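Local structure of flavin-containing monooxygenase (Allium sativum, 6WPU) at residues Leu18-Arg23 with Arg42-Thr47; His322-Leu327 with Lys352-Val357; Lys239-Ala244 with Asp260-His265; Arg208-Phe213 with Ser231-Arg236. The protein catalyses the S-oxygenation of S-allyl-L-cysteine as a flavin-dependent monooxygenase that holds a flavin-adenine dinucleotide. One frame throughout, in Å; residues are numbered along the deposited sequence.

Contact 1 of 4, residues Leu18-Arg23 with Arg42-Thr47. With SO4 (sulfate ion), chain C.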
# COMPACT_ATOMS: atom_id res chain seq x y z
N LEU A 18 6.44 -0.71 34.04
CA LEU A 18 5.91 0.20 35.05
C LEU A 18 4.53 -0.25 35.54
O LEU A 18 4.29 -1.45 35.73
CB LEU A 18 5.84 1.62 34.50
N SER A 19 3.64 0.71 35.75
CA SER A 19 2.23 0.44 36.03
C SER A 19 1.46 0.70 34.74
O SER A 19 1.01 1.81 34.47
CB SER A 19 1.72 1.29 37.18
OG SER A 19 0.36 0.99 37.45
N LEU A 20 1.31 -0.34 33.94
CA LEU A 20 0.71 -0.18 32.63
C LEU A 20 -0.82 -0.16 32.72
O LEU A 20 -1.41 -0.39 33.78
CB LEU A 20 1.18 -1.30 31.69
CG LEU A 20 2.65 -1.23 31.26
CD1 LEU A 20 2.87 -1.97 29.95
CD2 LEU A 20 3.12 0.22 31.16
N VAL A 21 -1.45 0.13 31.60
CA VAL A 21 -2.90 0.19 31.49
C VAL A 21 -3.32 -0.69 30.32
O VAL A 21 -2.66 -0.69 29.27
CB VAL A 21 -3.38 1.65 31.32
CG1 VAL A 21 -4.71 1.71 30.62
CG2 VAL A 21 -3.47 2.32 32.67
N THR A 22 -4.38 -1.47 30.52
CA THR A 22 -4.90 -2.32 29.47
C THR A 22 -6.15 -1.66 28.88
O THR A 22 -7.01 -1.18 29.62
CB THR A 22 -5.19 -3.74 30.00
OG1 THR A 22 -5.76 -4.55 28.96
CG2 THR A 22 -6.13 -3.71 31.18
N ARG A 23 -6.19 -1.57 27.55
CA ARG A 23 -7.31 -1.00 26.82
C ARG A 23 -7.92 -2.08 25.94
O ARG A 23 -7.27 -3.07 25.59
CB ARG A 23 -6.87 0.19 25.94
CG ARG A 23 -6.37 1.39 26.72
CD ARG A 23 -7.38 1.81 27.77
NE ARG A 23 -7.00 3.06 28.41
CZ ARG A 23 -7.46 3.46 29.59
NH1 ARG A 23 -8.32 2.71 30.27
NH2 ARG A 23 -7.05 4.62 30.10
N ARG A 42 -1.54 -7.01 21.57
CA ARG A 42 -1.54 -8.12 22.51
C ARG A 42 -0.26 -8.15 23.34
O ARG A 42 -0.31 -8.36 24.56
CB ARG A 42 -1.74 -9.45 21.76
CG ARG A 42 -1.90 -10.67 22.70
CD ARG A 42 -0.60 -11.46 22.84
NE ARG A 42 -0.10 -11.92 21.54
CZ ARG A 42 1.18 -12.19 21.28
NH1 ARG A 42 2.09 -12.04 22.24
NH2 ARG A 42 1.54 -12.60 20.06
N ARG A 43 0.88 -7.91 22.71
CA ARG A 43 2.15 -7.95 23.42
C ARG A 43 2.21 -6.92 24.53
O ARG A 43 2.91 -7.11 25.53
CB ARG A 43 3.32 -7.71 22.47
CG ARG A 43 3.63 -8.87 21.59
CD ARG A 43 4.70 -8.49 20.59
NE ARG A 43 5.31 -9.69 20.05
CZ ARG A 43 6.21 -9.72 19.09
NH1 ARG A 43 6.62 -8.59 18.51
NH2 ARG A 43 6.70 -10.88 18.69
N GLU A 44 1.51 -5.80 24.36
CA GLU A 44 1.52 -4.73 25.34
C GLU A 44 0.41 -4.87 26.39
O GLU A 44 0.28 -3.99 27.24
CB GLU A 44 1.42 -3.39 24.60
CG GLU A 44 1.74 -2.14 25.39
CD GLU A 44 3.19 -2.04 25.84
OE1 GLU A 44 4.04 -2.84 25.39
OE2 GLU A 44 3.47 -1.14 26.65
N GLY A 45 -0.37 -5.96 26.36
CA GLY A 45 -1.37 -6.23 27.38
C GLY A 45 -2.79 -5.84 27.03
O GLY A 45 -3.69 -6.04 27.86
N HIS A 46 -3.03 -5.28 25.85
CA HIS A 46 -4.37 -4.85 25.46
C HIS A 46 -5.20 -6.03 24.96
O HIS A 46 -4.67 -7.03 24.48
CB HIS A 46 -4.29 -3.79 24.36
CG HIS A 46 -3.45 -2.61 24.74
ND1 HIS A 46 -3.75 -1.80 25.81
CD2 HIS A 46 -2.32 -2.11 24.19
CE1 HIS A 46 -2.84 -0.85 25.92
NE2 HIS A 46 -1.96 -1.02 24.94
N THR A 47 -6.51 -5.89 25.07
CA THR A 47 -7.45 -6.79 24.40
C THR A 47 -7.94 -6.13 23.11
O THR A 47 -7.91 -4.91 22.95
CB THR A 47 -8.63 -7.13 25.30
OG1 THR A 47 -9.34 -5.94 25.63
CG2 THR A 47 -8.16 -7.79 26.60
S SO4 C . 5.21 -13.41 21.08
O1 SO4 C . 4.03 -14.05 20.49
O2 SO4 C . 6.33 -13.47 20.16
O3 SO4 C . 4.92 -12.03 21.42
O4 SO4 C . 5.53 -14.10 22.33
O HOH W 1 -8.72 -4.81 28.18
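The ring of His46 docks against the backbone from Val21 to Arg23. His46 CB lies 3.3 Å from Arg23 O. Its CG stands anti to the carbonyl carbon, chi1 -55°, which brings ND1 to the backbone of 18-23. His46 ND1 accepts a hydrogen bond of 3.0 Å from Arg23 N. The donor sits only 8° out of the ring plane, so it meets the ring edge. His46 CE1 comes to 3.4 Å from Val21 O. At the tip, NE2 is bonded to Ala355 O in helix 343-358. The buried imidazole is thus held at both nitrogens, which fixes its rotation. With an alanine here, Arg23 N would probably lose its acceptor, the bond to Ala355 O would go and a gap would open between the two segments.

Next to the ring, Thr47 N donates to Arg23 O at 3.0 Å. Thr22 OG1 donates to Gly45 O at 2.8 Å, tilted 32° from the carbonyl plane. A water joins Thr22 OG1 to Thr47 OG1, which also bonds His24. Leu20 CD1 rests 3.5 Å from Glu44 OE2, an oxygen held by Ser359 and Arg361. On the helix, the guanidinium edges of Arg42 and Arg43 grip a sulfate, probably from the crystallisation liquor. Sulfate O3 takes Arg43 NE at 2.7 Å and Arg42 NH1 at 2.9 Å.

Gly45 ends helix 32-43 in a Schellman motif, with a positive phi that suits glycine. The chain then enters strand 47-52 beside strand 24-28. This is the beta-alpha-beta crossover of a Rossmann-type fold, consistent with the FAD-binding domain of flavin monooxygenases.

Contact 2 of 4, residues His322-Leu327 with Lys352-Val357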
# COMPACT_ATOMS: atom_id res chain seq x y z
N HIS A 322 1.73 10.91 10.88
CA HIS A 322 0.94 10.12 9.93
C HIS A 322 0.07 9.07 10.62
O HIS A 322 -0.43 8.14 9.95
CB HIS A 322 1.82 9.42 8.87
CG HIS A 322 2.84 10.31 8.21
ND1 HIS A 322 2.53 11.16 7.17
CD2 HIS A 322 4.17 10.45 8.43
CE1 HIS A 322 3.62 11.80 6.79
NE2 HIS A 322 4.63 11.39 7.53
N VAL A 323 -0.16 9.19 11.93
CA VAL A 323 -0.79 8.13 12.70
C VAL A 323 -1.99 8.64 13.50
O VAL A 323 -3.08 8.06 13.43
CB VAL A 323 0.24 7.45 13.62
CG1 VAL A 323 -0.45 6.56 14.67
CG2 VAL A 323 1.19 6.61 12.79
N PHE A 324 -1.78 9.70 14.29
CA PHE A 324 -2.71 10.14 15.34
C PHE A 324 -3.42 11.43 14.97
O PHE A 324 -2.76 12.47 14.85
CB PHE A 324 -1.95 10.35 16.66
CG PHE A 324 -1.59 9.10 17.39
CD1 PHE A 324 -2.57 8.29 17.95
CD2 PHE A 324 -0.25 8.76 17.57
CE1 PHE A 324 -2.22 7.13 18.67
CE2 PHE A 324 0.10 7.61 18.29
CZ PHE A 324 -0.90 6.80 18.84
N PRO A 325 -4.74 11.44 14.85
CA PRO A 325 -5.47 12.72 14.80
C PRO A 325 -5.31 13.46 16.12
O PRO A 325 -5.72 12.95 17.17
CB PRO A 325 -6.93 12.30 14.58
CG PRO A 325 -6.88 10.86 14.12
CD PRO A 325 -5.63 10.28 14.76
N PRO A 326 -4.72 14.67 16.10
CA PRO A 326 -4.38 15.33 17.37
C PRO A 326 -5.56 15.47 18.32
O PRO A 326 -5.40 15.21 19.52
CB PRO A 326 -3.84 16.70 16.92
CG PRO A 326 -3.27 16.43 15.55
CD PRO A 326 -4.23 15.43 14.93
N LEU A 327 -6.74 15.84 17.82
CA LEU A 327 -7.88 16.04 18.70
C LEU A 327 -8.45 14.73 19.24
O LEU A 327 -9.14 14.76 20.25
CB LEU A 327 -8.97 16.82 17.97
CG LEU A 327 -8.61 18.28 17.76
CD1 LEU A 327 -9.74 19.04 17.08
CD2 LEU A 327 -8.23 18.91 19.09
N LYS A 352 3.59 -0.80 17.31
CA LYS A 352 4.36 -0.87 18.54
C LYS A 352 4.29 0.45 19.30
O LYS A 352 4.13 0.48 20.53
CB LYS A 352 5.81 -1.25 18.22
CG LYS A 352 6.61 -1.87 19.35
CD LYS A 352 8.04 -2.19 18.90
CE LYS A 352 8.08 -3.32 17.87
NZ LYS A 352 7.76 -4.65 18.49
N TRP A 353 4.38 1.56 18.57
CA TRP A 353 4.25 2.88 19.18
C TRP A 353 2.85 3.10 19.73
O TRP A 353 2.67 3.54 20.88
CB TRP A 353 4.59 3.94 18.13
CG TRP A 353 4.60 5.35 18.60
CD1 TRP A 353 5.12 5.83 19.77
CD2 TRP A 353 4.07 6.48 17.90
NE1 TRP A 353 4.93 7.20 19.85
CE2 TRP A 353 4.30 7.62 18.70
CE3 TRP A 353 3.41 6.64 16.67
CZ2 TRP A 353 3.90 8.90 18.31
CZ3 TRP A 353 3.02 7.91 16.28
CH2 TRP A 353 3.27 9.03 17.11
N ILE A 354 1.83 2.79 18.91
CA ILE A 354 0.44 2.97 19.34
C ILE A 354 0.17 2.19 20.62
O ILE A 354 -0.42 2.71 21.57
CB ILE A 354 -0.52 2.56 18.21
CG1 ILE A 354 -0.44 3.52 17.02
CG2 ILE A 354 -1.97 2.49 18.74
CD1 ILE A 354 -1.14 2.94 15.79
N ALA A 355 0.59 0.92 20.65
CA ALA A 355 0.32 0.06 21.80
C ALA A 355 0.96 0.62 23.07
O ALA A 355 0.33 0.64 24.14
CB ALA A 355 0.80 -1.36 21.54
N ALA A 356 2.20 1.10 22.96
CA ALA A 356 2.89 1.66 24.11
C ALA A 356 2.26 2.96 24.58
O ALA A 356 2.25 3.26 25.78
CB ALA A 356 4.37 1.86 23.78
N VAL A 357 1.73 3.76 23.65
CA VAL A 357 0.98 4.95 24.04
C VAL A 357 -0.30 4.55 24.78
O VAL A 357 -0.57 5.03 25.89
CB VAL A 357 0.68 5.82 22.80
CG1 VAL A 357 -0.34 6.90 23.15
CG2 VAL A 357 1.95 6.44 22.25
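Val323 and Ile354 mark the closest backbone approach, with CA atoms 8.5 Å apart, so side chains alone bridge the loop and helix 343-358. The loop carries a classic beta bulge at Val323 and Phe324, whose side chains both turn to the helix. It leads into strand 332-334, an outer strand of the parallel sheet of the Rossmann-type fold that probably holds the FAD. Val323 is joined to that strand by a backbone bond to Phe334.

Phe324 and Trp353 form a T-shaped pair. The edge of Phe324 points into the face of the six-membered ring of Trp353. The planes stand at 74° and the centroids are 4.9 Å apart. CE2 of Phe324 leads, 3.6 Å from Trp353 CZ3, and sits toward the rim of the indole. CD2 of Phe324 follows at 3.6 Å from Trp353 CH2. Trp353 reaches the loop because its CG is anti to the backbone N, chi1 -176°. Trp404 and Leu405 of helix 398-409 also pack on the indole, Trp404 edge-to-face.

Further round the ring, Phe324 CZ meets Ile354 CG1 at 3.8 Å. One turn along the helix, Val357 CG1 lies 4.3 Å from Phe324 CZ. Val323 meets both Trp353 and Ile354. Val323 CB touches the edge of the indole, 3.9 Å from Trp353 CZ3. No hydrogen bond crosses this buried, wholly apolar contact. The two methyl branches of Val323 divide the work: CG2 stays near the indole edge, while CG1 lies 3.8 Å from Ile354 CG1.

Contact 3 of 4, residues Lys239-Ala244 with Asp260-His265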
# COMPACT_ATOMS: atom_id res chain seq x y z
N LYS A 239 0.23 -6.72 -29.31
CA LYS A 239 0.95 -6.30 -30.51
C LYS A 239 1.90 -5.16 -30.19
O LYS A 239 3.08 -5.20 -30.56
CB LYS A 239 -0.04 -5.89 -31.59
CG LYS A 239 0.64 -5.65 -32.95
CD LYS A 239 0.12 -4.40 -33.64
CE LYS A 239 -0.58 -4.71 -34.95
NZ LYS A 239 -2.00 -5.06 -34.72
N GLU A 240 1.41 -4.12 -29.50
CA GLU A 240 2.25 -3.00 -29.08
C GLU A 240 1.83 -2.51 -27.70
O GLU A 240 0.64 -2.44 -27.39
CB GLU A 240 2.16 -1.83 -30.05
CG GLU A 240 2.79 -2.09 -31.40
CD GLU A 240 2.60 -0.92 -32.34
OE1 GLU A 240 2.58 -1.14 -33.58
OE2 GLU A 240 2.46 0.22 -31.84
N VAL A 241 2.82 -2.17 -26.89
CA VAL A 241 2.60 -1.54 -25.59
C VAL A 241 3.30 -0.18 -25.60
O VAL A 241 4.48 -0.10 -25.96
CB VAL A 241 3.10 -2.42 -24.43
CG1 VAL A 241 2.78 -1.78 -23.08
CG2 VAL A 241 2.47 -3.82 -24.52
N HIS A 242 2.57 0.87 -25.24
CA HIS A 242 3.10 2.22 -25.18
C HIS A 242 2.89 2.75 -23.77
O HIS A 242 1.75 2.80 -23.29
CB HIS A 242 2.41 3.13 -26.20
CG HIS A 242 2.66 2.73 -27.63
ND1 HIS A 242 3.64 3.31 -28.40
CD2 HIS A 242 2.05 1.81 -28.42
CE1 HIS A 242 3.63 2.77 -29.61
NE2 HIS A 242 2.68 1.85 -29.64
N ILE A 243 3.98 3.12 -23.09
CA ILE A 243 3.90 3.68 -21.74
C ILE A 243 3.92 5.20 -21.87
O ILE A 243 4.79 5.76 -22.53
CB ILE A 243 5.05 3.19 -20.85
CG1 ILE A 243 5.19 1.67 -20.93
CG2 ILE A 243 4.81 3.61 -19.40
CD1 ILE A 243 6.28 1.11 -20.03
N ALA A 244 2.93 5.86 -21.25
CA ALA A 244 2.92 7.31 -21.12
C ALA A 244 3.39 7.61 -19.71
O ALA A 244 2.64 7.44 -18.76
CB ALA A 244 1.54 7.89 -21.38
N ASP A 260 10.83 -5.92 -28.26
CA ASP A 260 10.66 -5.37 -29.60
C ASP A 260 9.32 -4.66 -29.78
O ASP A 260 9.15 -3.96 -30.78
CB ASP A 260 10.79 -6.48 -30.65
N ASN A 261 8.39 -4.80 -28.83
CA ASN A 261 7.02 -4.34 -29.00
C ASN A 261 6.56 -3.42 -27.87
O ASN A 261 5.36 -3.31 -27.59
CB ASN A 261 6.07 -5.54 -29.11
CG ASN A 261 5.93 -6.29 -27.79
OD1 ASN A 261 6.87 -6.34 -26.99
ND2 ASN A 261 4.74 -6.88 -27.55
N MET A 262 7.50 -2.73 -27.20
CA MET A 262 7.17 -1.83 -26.10
C MET A 262 7.91 -0.51 -26.30
O MET A 262 9.12 -0.51 -26.53
CB MET A 262 7.53 -2.42 -24.74
CG MET A 262 7.16 -1.52 -23.55
SD MET A 262 7.40 -2.27 -21.92
CE MET A 262 7.39 -3.99 -22.36
N TRP A 263 7.18 0.60 -26.21
CA TRP A 263 7.76 1.92 -26.38
C TRP A 263 7.41 2.81 -25.20
O TRP A 263 6.34 2.68 -24.60
CB TRP A 263 7.28 2.58 -27.67
CG TRP A 263 7.86 1.93 -28.90
CD1 TRP A 263 8.99 2.32 -29.59
CD2 TRP A 263 7.35 0.78 -29.58
NE1 TRP A 263 9.20 1.47 -30.65
CE2 TRP A 263 8.21 0.52 -30.67
CE3 TRP A 263 6.25 -0.06 -29.37
CZ2 TRP A 263 8.00 -0.54 -31.55
CZ3 TRP A 263 6.04 -1.11 -30.24
CH2 TRP A 263 6.91 -1.34 -31.32
N LEU A 264 8.33 3.72 -24.88
CA LEU A 264 8.20 4.67 -23.79
C LEU A 264 7.93 6.07 -24.34
O LEU A 264 8.61 6.52 -25.27
CB LEU A 264 9.47 4.69 -22.93
CG LEU A 264 9.91 3.33 -22.41
CD1 LEU A 264 11.39 3.34 -22.09
CD2 LEU A 264 9.12 3.00 -21.19
N HIS A 265 6.94 6.74 -23.78
CA HIS A 265 6.60 8.10 -24.14
C HIS A 265 6.46 8.94 -22.88
O HIS A 265 6.44 8.42 -21.75
CB HIS A 265 5.29 8.17 -24.93
CG HIS A 265 5.26 7.27 -26.13
ND1 HIS A 265 5.83 7.62 -27.33
CD2 HIS A 265 4.74 6.03 -26.30
CE1 HIS A 265 5.66 6.64 -28.20
NE2 HIS A 265 5.01 5.66 -27.59
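Two parallel strands, 240-244 and 262-271, pair here through Val241 to Ala244 and Met262 to His265. Their segment axes differ by 19°. Val241 N donates to Asn261 O at 2.9 Å. Trp263 N donates to Val241 O at 2.8 Å. Ile243 N returns a bond to Trp263 O, and His265 N one to Ile243 O. All four are nearly aligned with their carbonyls.

On one face of the sheet stand His242, Trp263 and His265. His242 is held at both nitrogens. His242 NE2 donates to Glu240 OE2 at 2.7 Å, nearly in the ring plane and on the oxygen's anti lone pair. His242 ND1 shares a bond of 2.8 Å with His265 NE2; either nitrogen could be the donor. The two rings meet rim to rim, with planes at 21°. His265 ND1 bonds Asp281, so a polar row runs from Glu240 to Asp281.

The strands belong to a mixed sheet, probably that of a second dinucleotide-binding domain, as in other flavin monooxygenases. Strand 217-221 pairs with the other side of 240-244. Trp263 lies beside His242 with planes at 18° but slid apart. Trp263 CZ3 meets Glu240 CG at 3.6 Å.

The opposite face is apolar. Ile243 CD1 packs on Leu264 CD2 at 3.6 Å and on Met262 SD at 4.0 Å. Ser231 of helix 225-234 lies over Val241, Ile243 and Met262.

Contact 4 of 4, residues Arg208-Phe213 with Ser231-Arg236. With SO4 (sulfate ion), chain D.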
# COMPACT_ATOMS: atom_id res chain seq x y z
N ARG A 208 -5.33 -8.31 -14.48
CA ARG A 208 -4.99 -9.61 -13.90
C ARG A 208 -4.02 -10.40 -14.76
O ARG A 208 -3.02 -10.93 -14.24
CB ARG A 208 -6.25 -10.45 -13.69
CG ARG A 208 -7.20 -9.86 -12.63
CD ARG A 208 -6.52 -9.75 -11.25
NE ARG A 208 -7.49 -9.23 -10.30
CZ ARG A 208 -7.58 -7.96 -9.95
NH1 ARG A 208 -6.73 -7.05 -10.45
NH2 ARG A 208 -8.52 -7.59 -9.08
N ILE A 209 -4.29 -10.52 -16.06
CA ILE A 209 -3.56 -11.44 -16.93
C ILE A 209 -3.40 -10.82 -18.31
O ILE A 209 -4.21 -9.97 -18.71
CB ILE A 209 -4.25 -12.82 -17.02
CG1 ILE A 209 -5.70 -12.68 -17.51
CG2 ILE A 209 -4.17 -13.55 -15.67
CD1 ILE A 209 -6.30 -14.00 -18.09
N PRO A 210 -2.38 -11.21 -19.07
CA PRO A 210 -2.12 -10.55 -20.35
C PRO A 210 -2.82 -11.18 -21.55
O PRO A 210 -2.92 -10.52 -22.59
CB PRO A 210 -0.60 -10.66 -20.50
CG PRO A 210 -0.26 -11.94 -19.77
CD PRO A 210 -1.26 -12.07 -18.64
N GLU A 211 -3.29 -12.42 -21.45
CA GLU A 211 -3.86 -13.10 -22.62
C GLU A 211 -4.96 -12.31 -23.35
O GLU A 211 -4.94 -12.29 -24.59
CB GLU A 211 -4.38 -14.49 -22.22
CG GLU A 211 -3.31 -15.55 -21.99
CD GLU A 211 -2.67 -15.47 -20.58
OE1 GLU A 211 -2.96 -14.51 -19.83
OE2 GLU A 211 -1.88 -16.37 -20.24
N PRO A 212 -5.93 -11.67 -22.69
CA PRO A 212 -6.95 -10.93 -23.44
C PRO A 212 -6.42 -9.73 -24.21
O PRO A 212 -7.18 -9.16 -25.00
CB PRO A 212 -7.97 -10.51 -22.37
CG PRO A 212 -7.25 -10.61 -21.10
CD PRO A 212 -6.26 -11.72 -21.25
N PHE A 213 -5.16 -9.33 -24.02
CA PHE A 213 -4.55 -8.24 -24.77
C PHE A 213 -3.80 -8.75 -26.01
O PHE A 213 -3.09 -7.97 -26.66
CB PHE A 213 -3.59 -7.45 -23.87
CG PHE A 213 -4.26 -6.84 -22.65
CD1 PHE A 213 -4.43 -7.57 -21.49
CD2 PHE A 213 -4.72 -5.54 -22.69
CE1 PHE A 213 -5.06 -7.01 -20.38
CE2 PHE A 213 -5.33 -4.97 -21.58
CZ PHE A 213 -5.50 -5.71 -20.43
N SER A 231 3.24 -3.26 -18.06
CA SER A 231 3.57 -3.14 -19.48
C SER A 231 4.32 -4.36 -19.98
O SER A 231 4.00 -4.91 -21.04
CB SER A 231 4.40 -1.88 -19.72
OG SER A 231 3.68 -0.73 -19.31
N ARG A 232 5.35 -4.79 -19.23
CA ARG A 232 6.11 -5.96 -19.66
C ARG A 232 5.23 -7.21 -19.66
O ARG A 232 5.35 -8.06 -20.55
CB ARG A 232 7.34 -6.14 -18.77
CG ARG A 232 8.38 -5.05 -18.96
CD ARG A 232 9.72 -5.41 -18.35
NE ARG A 232 9.59 -5.65 -16.92
CZ ARG A 232 9.71 -6.84 -16.34
NH1 ARG A 232 9.99 -7.91 -17.07
NH2 ARG A 232 9.55 -6.94 -15.03
N ASP A 233 4.34 -7.33 -18.66
CA ASP A 233 3.42 -8.46 -18.61
C ASP A 233 2.49 -8.45 -19.82
O ASP A 233 2.35 -9.46 -20.51
CB ASP A 233 2.62 -8.41 -17.30
CG ASP A 233 2.05 -9.76 -16.91
OD1 ASP A 233 2.81 -10.76 -16.89
OD2 ASP A 233 0.84 -9.82 -16.60
N VAL A 234 1.87 -7.30 -20.10
CA VAL A 234 0.98 -7.15 -21.25
C VAL A 234 1.74 -7.40 -22.55
O VAL A 234 1.21 -8.00 -23.49
CB VAL A 234 0.32 -5.75 -21.22
CG1 VAL A 234 -0.40 -5.44 -22.53
CG2 VAL A 234 -0.65 -5.66 -20.05
N ALA A 235 3.00 -6.96 -22.62
CA ALA A 235 3.78 -7.11 -23.84
C ALA A 235 4.03 -8.57 -24.20
O ALA A 235 4.44 -8.84 -25.34
CB ALA A 235 5.11 -6.36 -23.72
N ARG A 236 3.77 -9.51 -23.28
CA ARG A 236 3.90 -10.93 -23.59
C ARG A 236 2.94 -11.37 -24.70
O ARG A 236 3.22 -12.33 -25.42
CB ARG A 236 3.66 -11.79 -22.34
CG ARG A 236 4.64 -11.59 -21.17
CD ARG A 236 4.35 -12.66 -20.09
NE ARG A 236 4.34 -13.97 -20.75
CZ ARG A 236 3.50 -14.96 -20.47
NH1 ARG A 236 2.57 -14.81 -19.52
NH2 ARG A 236 3.57 -16.11 -21.16
S SO4 D . 10.23 -10.36 -14.16
O1 SO4 D . 10.06 -10.51 -15.61
O2 SO4 D . 11.65 -10.17 -13.88
O3 SO4 D . 9.51 -9.18 -13.69
O4 SO4 D . 9.68 -11.54 -13.48
O HOH W 2 -0.41 -11.60 -14.79
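Asp233 OD2 is gripped by a water and by Tyr207 OH, and it lies 3.7 Å from Pro210 CD. The water donates to Asp233 OD2 at 2.8 Å and also donates to Arg208 O at 2.8 Å, so it ties the carboxylate to the loop. OD1 of Asp233 bonds Ser88. The carboxylate leans to the loop because CG of Asp233 is anti to the backbone N, chi1 -158°. These partners satisfy both oxygens of a buried acid.

Pro210 fits against Asp233 and Val234 of the helix. Pro210 CB meets Asp233 O at 3.2 Å, and no direct hydrogen bond crosses between the segments. Pro210 CG lies 4.0 Å from Arg236 NH1, oblique to the guanidinium. Phe213 follows in a 3-10 turn. Phe213 CB touches Val234 CG1 at 4.0 Å, while CG2 of Val234 lies over one face of the ring. Val218 of strand 217-221 touches both side chains.

Away from the loop, Arg232 holds a sulfate, probably from the crystallisation liquor, by the edge of its guanidinium. Arg232 NH2 donates to sulfate O3 at 2.6 Å and Arg232 NH1 to O1 at 3.0 Å, both nearly straight. Asp229 and Tyr259 also bond Arg232, and Arg90 bonds the anion. A methionine in its place would probably leave the sulfate held less firmly and Asp229 without its salt-bridge mate.

The loop runs on to strand 217-221, helix 225-234 follows, and strand 240-244 then pairs parallel to 217-221. The contact thus lies at a beta-alpha-beta crossover of a Rossmann-type fold, probably the second such domain of this flavin monooxygenase.

In the fold
Contacts 1 and 2 sit on one side of the chain's centre, contacts 3 and 4 on the other. Contact 1 is a surface contact, rich in backbone and side-chain hydrogen bonds. Contact 2, nearer the centre of the chain, is buried and apolar. They meet where His46 bonds Ala355 of helix 343-358. Contact 3 is partly buried and contact 4 buried. Helix 225-234 of contact 4 is followed in the chain by strand 240-244 of contact 3, and it packs on the strands of contact 3. Contact 3 relies on strand pairing and a histidine-carboxylate row, contact 4 on a water bridge and small apolar touches. Contacts 1 and 3 are the farthest apart, about 55 Å between centres.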